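Local atomic coordinates of enterotoxin SEN variant (Staphylococcus aureus, PDB entry 6KRY), a protein that probably acts as a superantigen toxin and belongs to the staphylococcal/streptococcal toxin family. Residues I48-I53 with K79-Y84; V144-L149 with F188-Y193. One frame throughout, in Å; residues are numbered along the deposited sequence.

How the interactions relate
Interaction 1 (Ile48-Ile53 with Lys79-Tyr84) falls in the OB-fold range of the chain and interaction 2 (Val144-Leu149 with Phe188-Tyr193) in the beta-grasp range; the first belongs to the buried interior of its half, the second to a partly buried helix-sheet contact. Their centres lie about 22 Å apart, yet the two contacts touch: Tyr84 CB of interaction 1 packs 3.5 Å from Glu148 OE1 of interaction 2, and Tyr84 O lies 3.9 Å from Gln147 NE2. These approaches are consistent with a domain interface that passes the end of strand 81-84 and the first turn of helix 146-161. Both contacts are apolar across their segments; neither includes a bound ligand.

Interaction 1 (I48-I53 with K79-Y84); sequences IILKDI and KNIDIY
Ile81 and Ile48 meet methyl to methyl, their CD1 atoms 3.9 Å apart, each side chain reaching tip to tip toward the other. A second tip-to-tip pair lies beside the first, with Leu50 CD2 3.9 Å from Ile83 CD1. The two pairs are linked by Leu50 CD2, which also lies 4.1 Å from Ile81 CD1, there with its side chain slanting across that of the isoleucine. One methyl of Leu50 thus sits against the ends of two isoleucines, and the contact consists of three methyl-to-methyl approaches at van der Waals range, with 131 Å² buried in all.

The torsions explain the reach. Ile48 and Ile81 both place CG1 between the backbone N and the carbonyl carbon, and both extend the chain beyond it to a trans CD1. Ile83 differs: its CG1 lies beside the backbone N, and chi2 of 109° departs from a staggered value, turning CD1 to Leu50.

Alternation along the strands decides which residues take part. Ile48 and Leu50 send their side chains to the same face, as do Ile81 and Ile83, whereas Asp82 faces elsewhere and bonds to Asn36 N and Gln114 NE2. The axes of segments 48-50 and 81-84 cross at -91° and approach no closer than 11.4 Å, so side chains alone bridge the gap. Near-perpendicular strands facing each other through their side chains are consistent with packing across the interior of the OB-fold barrel. Strand 60-66, paired with 47-55, brings Val65 against Ile48 and Leu50; strand 100-109, paired with both 60-66 and 81-84, sets Val107 against Ile81 and Leu103 against Ile83, while Lys37 of strand 31-37 lies against Leu50.

Interaction 2 (V144-L149 with F188-Y193); sequences VTVQEL and FYYDLY
Val146 presents its two methyls to two aromatic rings: CG1 to Tyr190 and CG2 to Phe188. The Tyr190 side is the tighter: Val146 CG1 lies 3.6 Å from Tyr190 CE2 and 3.7 Å from Tyr190 OH, so the methyl lies by the hydroxyl end of the ring. It approaches obliquely. Phe188 is met differently, at its edge and near the ring plane, where Val146 CG2 is 3.8 Å from Phe188 CZ. Val146 has CG1 opposite the backbone N (chi1 173°), which spreads the methyls between the two rings.

Burial is uneven across this contact. Val146 is buried and gives up 64 Å² to the other segment, whereas Phe188 and Tyr190 have 27 and 23 Å² of their own surface buried by segment 144-149 and remain partly exposed. Between them, Tyr189 points its side chain off the opposite face of the strand, where it is exposed. At the end of the strand, Asp191 OD1 accepts from Tyr193 N at 2.9 Å, forming an Asx turn; the donor stands 40° out of the carboxylate plane.

The valine is placed by the start of its helix. Thr145 is the N-cap, and its OG1 accepts from Glu148 N at 3.1 Å with an N-H...O angle of 155°, fixing the first turn in which Val146 lies. The same turn faces the OB-fold side through Gln147, whose amide bonds to Leu86 N and Tyr104 O.

Here the start of the long helix packs against the sheet of the beta-grasp fold, at one of its outermost strands, 188-191. Phe178 of strand 173-180 and Val213 of strand 212-214 also touch Val146, Arg211 makes a cation-pi contact with Phe188, and farther along helix 146-161 Asp150 and Arg154 lie against Tyr190.

Interaction 1 (I48-I53 with K79-Y84)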
ATOM      1  N   ILE A  48      -3.847   5.654  15.967  1.00 11.19           N
ATOM      2  CA  ILE A  48      -2.850   6.464  16.591  1.00 10.89           C
ATOM      3  C   ILE A  48      -2.677   7.735  15.752  1.00 11.00           C
ATOM      4  O   ILE A  48      -2.911   7.744  14.545  1.00 11.90           O
ATOM      5  CB  ILE A  48      -1.513   5.691  16.747  1.00 12.20           C
ATOM      6  CG1 ILE A  48      -0.853   5.377  15.400  1.00 12.56           C
ATOM      7  CG2 ILE A  48      -1.679   4.436  17.586  1.00 13.04           C
ATOM      8  CD1 ILE A  48       0.427   4.559  15.504  1.00 12.86           C
ATOM      9  N   ILE A  49      -2.339   8.845  16.430  1.00 11.50           N
ATOM     10  CA  ILE A  49      -2.202  10.124  15.815  1.00 12.68           C
ATOM     11  C   ILE A  49      -0.795  10.661  16.041  1.00 12.38           C
ATOM     12  O   ILE A  49      -0.268  10.672  17.154  1.00 11.95           O
ATOM     13  CB  ILE A  49      -3.304  11.092  16.294  1.00 13.73           C
ATOM     14  CG1 ILE A  49      -4.681  10.577  15.854  1.00 15.32           C
ATOM     15  CG2 ILE A  49      -3.052  12.503  15.773  1.00 13.84           C
ATOM     16  CD1 ILE A  49      -5.822  11.247  16.508  1.00 16.40           C
ATOM     17  N   LEU A  50      -0.203  11.105  14.931  1.00 13.32           N
ATOM     18  CA  LEU A  50       1.134  11.669  14.854  1.00 14.96           C
ATOM     19  C   LEU A  50       1.066  13.122  14.397  1.00 15.75           C
ATOM     20  O   LEU A  50       0.344  13.447  13.439  1.00 14.10           O
ATOM     21  CB  LEU A  50       1.968  10.891  13.847  1.00 15.88           C
ATOM     22  CG  LEU A  50       2.223   9.446  14.227  1.00 16.49           C
ATOM     23  CD1 LEU A  50       1.206   8.553  13.553  1.00 17.51           C
ATOM     24  CD2 LEU A  50       3.639   9.065  13.876  1.00 18.77           C
ATOM     25  N   LYS A  51       1.863  13.973  15.061  1.00 15.89           N
ATOM     26  CA  LYS A  51       1.940  15.413  14.772  1.00 17.37           C
ATOM     27  C   LYS A  51       3.098  15.711  13.818  1.00 18.25           C
ATOM     28  O   LYS A  51       3.986  14.915  13.666  1.00 17.49           O
ATOM     29  CB  LYS A  51       2.146  16.196  16.066  1.00 20.00           C
ATOM     30  CG  LYS A  51       1.139  15.858  17.152  1.00 21.91           C
ATOM     31  CD  LYS A  51      -0.313  15.809  16.676  1.00 23.50           C
ATOM     32  CE  LYS A  51      -1.271  15.442  17.790  1.00 24.20           C
ATOM     33  NZ  LYS A  51      -1.703  16.646  18.533  1.00 28.27           N
ATOM     34  N   ASP A  52       3.063  16.895  13.207  1.00 21.17           N
ATOM     35  CA  ASP A  52       4.181  17.416  12.416  1.00 24.55           C
ATOM     36  C   ASP A  52       4.530  16.415  11.315  1.00 22.93           C
ATOM     37  O   ASP A  52       5.680  16.093  11.064  1.00 24.87           O
ATOM     38  CB  ASP A  52       5.424  17.708  13.270  1.00 28.03           C
ATOM     39  CG  ASP A  52       5.203  18.722  14.386  1.00 35.58           C
ATOM     40  OD1 ASP A  52       4.102  19.293  14.444  1.00 43.95           O
ATOM     41  OD2 ASP A  52       6.139  18.938  15.200  1.00 44.30           O
ATOM     42  N   ILE A  53       3.500  15.913  10.661  1.00 19.79           N
ATOM     43  CA  ILE A  53       3.666  15.200   9.418  1.00 20.57           C
ATOM     44  C   ILE A  53       3.043  16.067   8.324  1.00 21.47           C
ATOM     45  O   ILE A  53       1.815  16.118   8.210  1.00 20.53           O
ATOM     46  CB  ILE A  53       2.973  13.838   9.455  1.00 18.96           C
ATOM     47  CG1 ILE A  53       3.377  13.007  10.671  1.00 21.00           C
ATOM     48  CG2 ILE A  53       3.183  13.100   8.135  1.00 18.80           C
ATOM     49  CD1 ILE A  53       4.733  12.428  10.579  1.00 22.77           C
ATOM     50  N   LYS A  79       5.577   4.327  20.378  1.00 15.43           N
ATOM     51  CA  LYS A  79       6.853   3.736  20.033  1.00 15.39           C
ATOM     52  C   LYS A  79       7.423   4.446  18.813  1.00 13.41           C
ATOM     53  O   LYS A  79       6.678   5.010  18.012  1.00 13.53           O
ATOM     54  CB  LYS A  79       6.676   2.236  19.773  1.00 18.29           C
ATOM     55  CG  LYS A  79       6.076   1.460  20.945  1.00 22.67           C
ATOM     56  CD  LYS A  79       6.588   0.055  21.104  1.00 28.15           C
ATOM     57  CE  LYS A  79       5.827  -0.788  22.116  1.00 31.10           C
ATOM     58  NZ  LYS A  79       5.406   0.002  23.296  1.00 32.25           N
ATOM     59  N   ASN A  80       8.745   4.374  18.634  1.00 11.54           N
ATOM     60  CA  ASN A  80       9.353   4.900  17.413  1.00 11.14           C
ATOM     61  C   ASN A  80       8.952   4.007  16.235  1.00 10.22           C
ATOM     62  O   ASN A  80       9.186   2.810  16.302  1.00 10.22           O
ATOM     63  CB  ASN A  80      10.868   4.987  17.523  1.00 12.31           C
ATOM     64  CG  ASN A  80      11.383   5.837  18.672  1.00 13.08           C
ATOM     65  OD1 ASN A  80      12.417   5.497  19.250  1.00 19.22           O
ATOM     66  ND2 ASN A  80      10.692   6.891  19.057  1.00 13.21           N
ATOM     67  N   ILE A  81       8.375   4.589  15.179  1.00  9.91           N
ATOM     68  CA  ILE A  81       7.828   3.850  14.062  1.00  9.48           C
ATOM     69  C   ILE A  81       8.255   4.507  12.738  1.00 10.02           C
ATOM     70  O   ILE A  81       8.539   5.698  12.662  1.00  8.80           O
ATOM     71  CB  ILE A  81       6.281   3.723  14.171  1.00  9.33           C
ATOM     72  CG1 ILE A  81       5.586   5.082  14.331  1.00  9.14           C
ATOM     73  CG2 ILE A  81       5.865   2.815  15.306  1.00  9.48           C
ATOM     74  CD1 ILE A  81       4.060   4.973  14.214  1.00  9.11           C
ATOM     75  N   ASP A  82       8.256   3.683  11.699  1.00 10.61           N
ATOM     76  CA  ASP A  82       8.270   4.110  10.294  1.00 10.92           C
ATOM     77  C   ASP A  82       6.872   3.903   9.710  1.00 10.78           C
ATOM     78  O   ASP A  82       6.120   3.029  10.137  1.00  9.37           O
ATOM     79  CB  ASP A  82       9.277   3.337   9.439  1.00 12.49           C
ATOM     80  CG  ASP A  82      10.728   3.491   9.878  1.00 14.95           C
ATOM     81  OD1 ASP A  82      11.091   4.591  10.386  1.00 15.85           O
ATOM     82  OD2 ASP A  82      11.477   2.491   9.744  1.00 16.79           O
ATOM     83  N   ILE A  83       6.532   4.741   8.726  1.00 11.11           N
ATOM     84  CA  ILE A  83       5.236   4.679   8.135  1.00 11.74           C
ATOM     85  C   ILE A  83       5.375   4.775   6.628  1.00 11.56           C
ATOM     86  O   ILE A  83       6.009   5.698   6.120  1.00 12.82           O
ATOM     87  CB  ILE A  83       4.320   5.794   8.672  1.00 13.38           C
ATOM     88  CG1 ILE A  83       4.256   5.850  10.197  1.00 14.96           C
ATOM     89  CG2 ILE A  83       2.933   5.637   8.080  1.00 14.16           C
ATOM     90  CD1 ILE A  83       4.957   7.026  10.813  1.00 19.16           C
ATOM     91  N   TYR A  84       4.696   3.869   5.913  1.00 11.02           N
ATOM     92  CA  TYR A  84       4.720   3.890   4.501  1.00 11.77           C
ATOM     93  C   TYR A  84       3.319   3.528   4.010  1.00 12.03           C
ATOM     94  O   TYR A  84       2.842   2.468   4.330  1.00 13.79           O
ATOM     95  CB  TYR A  84       5.735   2.897   3.904  1.00 12.08           C
ATOM     96  CG  TYR A  84       5.955   3.107   2.424  1.00 13.41           C
ATOM     97  CD1 TYR A  84       4.982   2.738   1.505  1.00 14.76           C
ATOM     98  CD2 TYR A  84       7.093   3.739   1.945  1.00 14.25           C
ATOM     99  CE1 TYR A  84       5.127   3.006   0.149  1.00 16.97           C
ATOM    100  CE2 TYR A  84       7.258   4.000   0.598  1.00 16.24           C
ATOM    101  CZ  TYR A  84       6.281   3.612  -0.302  1.00 17.62           C
ATOM    102  OH  TYR A  84       6.413   3.878  -1.635  1.00 23.37           O
TER

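Interaction 2 (V144-L149 with F188-Y193)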
ATOM      1  N   VAL A 144       8.785  -5.402   6.647  1.00  8.68           N
ATOM      2  CA  VAL A 144       8.205  -4.429   5.709  1.00  8.70           C
ATOM      3  C   VAL A 144       6.720  -4.748   5.557  1.00  8.45           C
ATOM      4  O   VAL A 144       6.324  -5.916   5.606  1.00  7.99           O
ATOM      5  CB  VAL A 144       8.959  -4.417   4.362  1.00  8.50           C
ATOM      6  CG1 VAL A 144       8.791  -5.709   3.579  1.00  9.23           C
ATOM      7  CG2 VAL A 144       8.584  -3.243   3.476  1.00  9.22           C
ATOM      8  N   THR A 145       5.891  -3.712   5.443  1.00  8.18           N
ATOM      9  CA  THR A 145       4.473  -3.990   5.230  1.00  8.54           C
ATOM     10  C   THR A 145       4.242  -4.426   3.780  1.00  8.75           C
ATOM     11  O   THR A 145       4.930  -3.982   2.840  1.00  8.50           O
ATOM     12  CB  THR A 145       3.531  -2.837   5.559  1.00  8.62           C
ATOM     13  OG1 THR A 145       3.812  -1.786   4.641  1.00 10.61           O
ATOM     14  CG2 THR A 145       3.662  -2.436   7.018  1.00  8.69           C
ATOM     15  N   VAL A 146       3.260  -5.320   3.633  1.00  8.20           N
ATOM     16  CA  VAL A 146       2.816  -5.682   2.313  1.00  9.06           C
ATOM     17  C   VAL A 146       2.385  -4.412   1.567  1.00  8.72           C
ATOM     18  O   VAL A 146       2.627  -4.262   0.353  1.00  8.73           O
ATOM     19  CB  VAL A 146       1.732  -6.780   2.395  1.00  9.85           C
ATOM     20  CG1 VAL A 146       1.126  -7.057   1.037  1.00 10.99           C
ATOM     21  CG2 VAL A 146       2.307  -8.073   2.957  1.00 10.34           C
ATOM     22  N   GLN A 147       1.737  -3.478   2.283  1.00  8.88           N
ATOM     23  CA  GLN A 147       1.278  -2.263   1.641  1.00  9.09           C
ATOM     24  C   GLN A 147       2.453  -1.568   0.904  1.00  9.13           C
ATOM     25  O   GLN A 147       2.314  -1.105  -0.220  1.00  9.18           O
ATOM     26  CB  GLN A 147       0.627  -1.337   2.663  1.00  8.90           C
ATOM     27  CG  GLN A 147       0.161  -0.022   2.054  1.00  9.41           C
ATOM     28  CD  GLN A 147      -0.538   0.942   2.979  1.00  9.07           C
ATOM     29  OE1 GLN A 147      -1.026   1.964   2.517  1.00  8.88           O
ATOM     30  NE2 GLN A 147      -0.615   0.640   4.271  1.00 10.31           N
ATOM     31  N   GLU A 148       3.605  -1.475   1.567  1.00  9.16           N
ATOM     32  CA  GLU A 148       4.779  -0.811   0.969  1.00 10.34           C
ATOM     33  C   GLU A 148       5.190  -1.525  -0.320  1.00 10.34           C
ATOM     34  O   GLU A 148       5.404  -0.878  -1.347  1.00  9.72           O
ATOM     35  CB  GLU A 148       5.938  -0.745   1.949  1.00 10.77           C
ATOM     36  CG  GLU A 148       7.185  -0.142   1.332  1.00 11.67           C
ATOM     37  CD  GLU A 148       8.287   0.199   2.328  1.00 12.96           C
ATOM     38  OE1 GLU A 148       8.012   0.282   3.566  1.00 12.66           O
ATOM     39  OE2 GLU A 148       9.437   0.330   1.855  1.00 13.47           O
ATOM     40  N   LEU A 149       5.293  -2.853  -0.260  1.00 10.31           N
ATOM     41  CA  LEU A 149       5.702  -3.671  -1.442  1.00 11.43           C
ATOM     42  C   LEU A 149       4.671  -3.554  -2.575  1.00 10.98           C
ATOM     43  O   LEU A 149       5.044  -3.330  -3.727  1.00 10.14           O
ATOM     44  CB  LEU A 149       5.890  -5.141  -1.049  1.00 12.00           C
ATOM     45  CG  LEU A 149       6.891  -5.413   0.070  1.00 12.50           C
ATOM     46  CD1 LEU A 149       7.078  -6.907   0.288  1.00 13.94           C
ATOM     47  CD2 LEU A 149       8.240  -4.735  -0.227  1.00 14.13           C
ATOM     48  N   PHE A 188       0.172 -15.654  -1.045  1.00 22.36           N
ATOM     49  CA  PHE A 188      -1.133 -15.006  -1.102  1.00 21.90           C
ATOM     50  C   PHE A 188      -1.095 -13.965  -2.212  1.00 20.16           C
ATOM     51  O   PHE A 188      -0.007 -13.569  -2.657  1.00 17.73           O
ATOM     52  CB  PHE A 188      -1.485 -14.342   0.229  1.00 22.03           C
ATOM     53  CG  PHE A 188      -0.478 -13.323   0.702  1.00 21.49           C
ATOM     54  CD1 PHE A 188       0.670 -13.720   1.351  1.00 22.00           C
ATOM     55  CD2 PHE A 188      -0.675 -11.965   0.473  1.00 24.64           C
ATOM     56  CE1 PHE A 188       1.596 -12.786   1.796  1.00 23.84           C
ATOM     57  CE2 PHE A 188       0.246 -11.033   0.919  1.00 21.28           C
ATOM     58  CZ  PHE A 188       1.368 -11.441   1.595  1.00 22.92           C
ATOM     59  N   TYR A 189      -2.283 -13.550  -2.655  1.00 20.18           N
ATOM     60  CA  TYR A 189      -2.370 -12.642  -3.736  1.00 19.72           C
ATOM     61  C   TYR A 189      -3.438 -11.580  -3.460  1.00 17.42           C
ATOM     62  O   TYR A 189      -4.287 -11.762  -2.602  1.00 15.80           O
ATOM     63  CB  TYR A 189      -2.628 -13.399  -5.039  1.00 23.31           C
ATOM     64  CG  TYR A 189      -4.047 -13.861  -5.278  1.00 27.04           C
ATOM     65  CD1 TYR A 189      -4.462 -15.135  -4.910  1.00 32.53           C
ATOM     66  CD2 TYR A 189      -4.966 -13.044  -5.921  1.00 28.65           C
ATOM     67  CE1 TYR A 189      -5.758 -15.571  -5.160  1.00 34.32           C
ATOM     68  CE2 TYR A 189      -6.260 -13.461  -6.171  1.00 30.51           C
ATOM     69  CZ  TYR A 189      -6.651 -14.739  -5.813  1.00 35.68           C
ATOM     70  OH  TYR A 189      -7.923 -15.152  -6.090  1.00 42.42           O
ATOM     71  N   TYR A 190      -3.309 -10.457  -4.177  1.00 13.69           N
ATOM     72  CA  TYR A 190      -4.354  -9.472  -4.318  1.00 13.98           C
ATOM     73  C   TYR A 190      -4.776  -9.399  -5.790  1.00 13.59           C
ATOM     74  O   TYR A 190      -3.943  -9.537  -6.701  1.00 13.86           O
ATOM     75  CB  TYR A 190      -3.882  -8.091  -3.871  1.00 14.54           C
ATOM     76  CG  TYR A 190      -3.507  -7.956  -2.417  1.00 15.59           C
ATOM     77  CD1 TYR A 190      -4.291  -8.507  -1.412  1.00 17.88           C
ATOM     78  CD2 TYR A 190      -2.413  -7.203  -2.037  1.00 15.83           C
ATOM     79  CE1 TYR A 190      -3.948  -8.392  -0.075  1.00 18.44           C
ATOM     80  CE2 TYR A 190      -2.069  -7.051  -0.707  1.00 16.73           C
ATOM     81  CZ  TYR A 190      -2.849  -7.636   0.284  1.00 19.41           C
ATOM     82  OH  TYR A 190      -2.542  -7.487   1.606  1.00 19.24           O
ATOM     83  N   ASP A 191      -6.069  -9.175  -6.005  1.00 12.78           N
ATOM     84  CA  ASP A 191      -6.609  -8.932  -7.294  1.00 12.91           C
ATOM     85  C   ASP A 191      -6.537  -7.425  -7.535  1.00 12.34           C
ATOM     86  O   ASP A 191      -7.143  -6.651  -6.794  1.00 13.34           O
ATOM     87  CB  ASP A 191      -8.033  -9.481  -7.332  1.00 12.93           C
ATOM     88  CG  ASP A 191      -8.861  -9.197  -8.572  1.00 15.00           C
ATOM     89  OD1 ASP A 191      -8.413  -8.394  -9.448  1.00 14.91           O
ATOM     90  OD2 ASP A 191      -9.997  -9.791  -8.655  1.00 15.24           O
ATOM     91  N   LEU A 192      -5.834  -7.029  -8.592  1.00 12.26           N
ATOM     92  CA  LEU A 192      -5.603  -5.642  -8.945  1.00 12.65           C
ATOM     93  C   LEU A 192      -6.897  -4.867  -9.202  1.00 11.94           C
ATOM     94  O   LEU A 192      -6.903  -3.649  -9.006  1.00 10.40           O
ATOM     95  CB  LEU A 192      -4.691  -5.552 -10.176  1.00 14.73           C
ATOM     96  CG  LEU A 192      -3.256  -6.051  -9.993  1.00 15.95           C
ATOM     97  CD1 LEU A 192      -2.521  -6.002 -11.317  1.00 17.48           C
ATOM     98  CD2 LEU A 192      -2.519  -5.248  -8.928  1.00 17.35           C
ATOM     99  N   TYR A 193      -7.958  -5.540  -9.671  1.00 11.21           N
ATOM    100  CA  TYR A 193      -9.179  -4.854 -10.051  1.00 12.06           C
ATOM    101  C   TYR A 193     -10.271  -5.083  -9.014  1.00 14.41           C
ATOM    102  O   TYR A 193     -11.418  -4.776  -9.274  1.00 15.32           O
ATOM    103  CB  TYR A 193      -9.566  -5.293 -11.463  1.00 11.97           C
ATOM    104  CG  TYR A 193      -8.586  -4.792 -12.490  1.00 11.98           C
ATOM    105  CD1 TYR A 193      -8.416  -3.441 -12.714  1.00 11.51           C
ATOM    106  CD2 TYR A 193      -7.804  -5.669 -13.218  1.00 12.37           C
ATOM    107  CE1 TYR A 193      -7.510  -2.972 -13.659  1.00 12.08           C
ATOM    108  CE2 TYR A 193      -6.872  -5.215 -14.144  1.00 12.60           C
ATOM    109  CZ  TYR A 193      -6.733  -3.866 -14.371  1.00 11.79           C
ATOM    110  OH  TYR A 193      -5.834  -3.467 -15.296  1.00 12.27           O
TER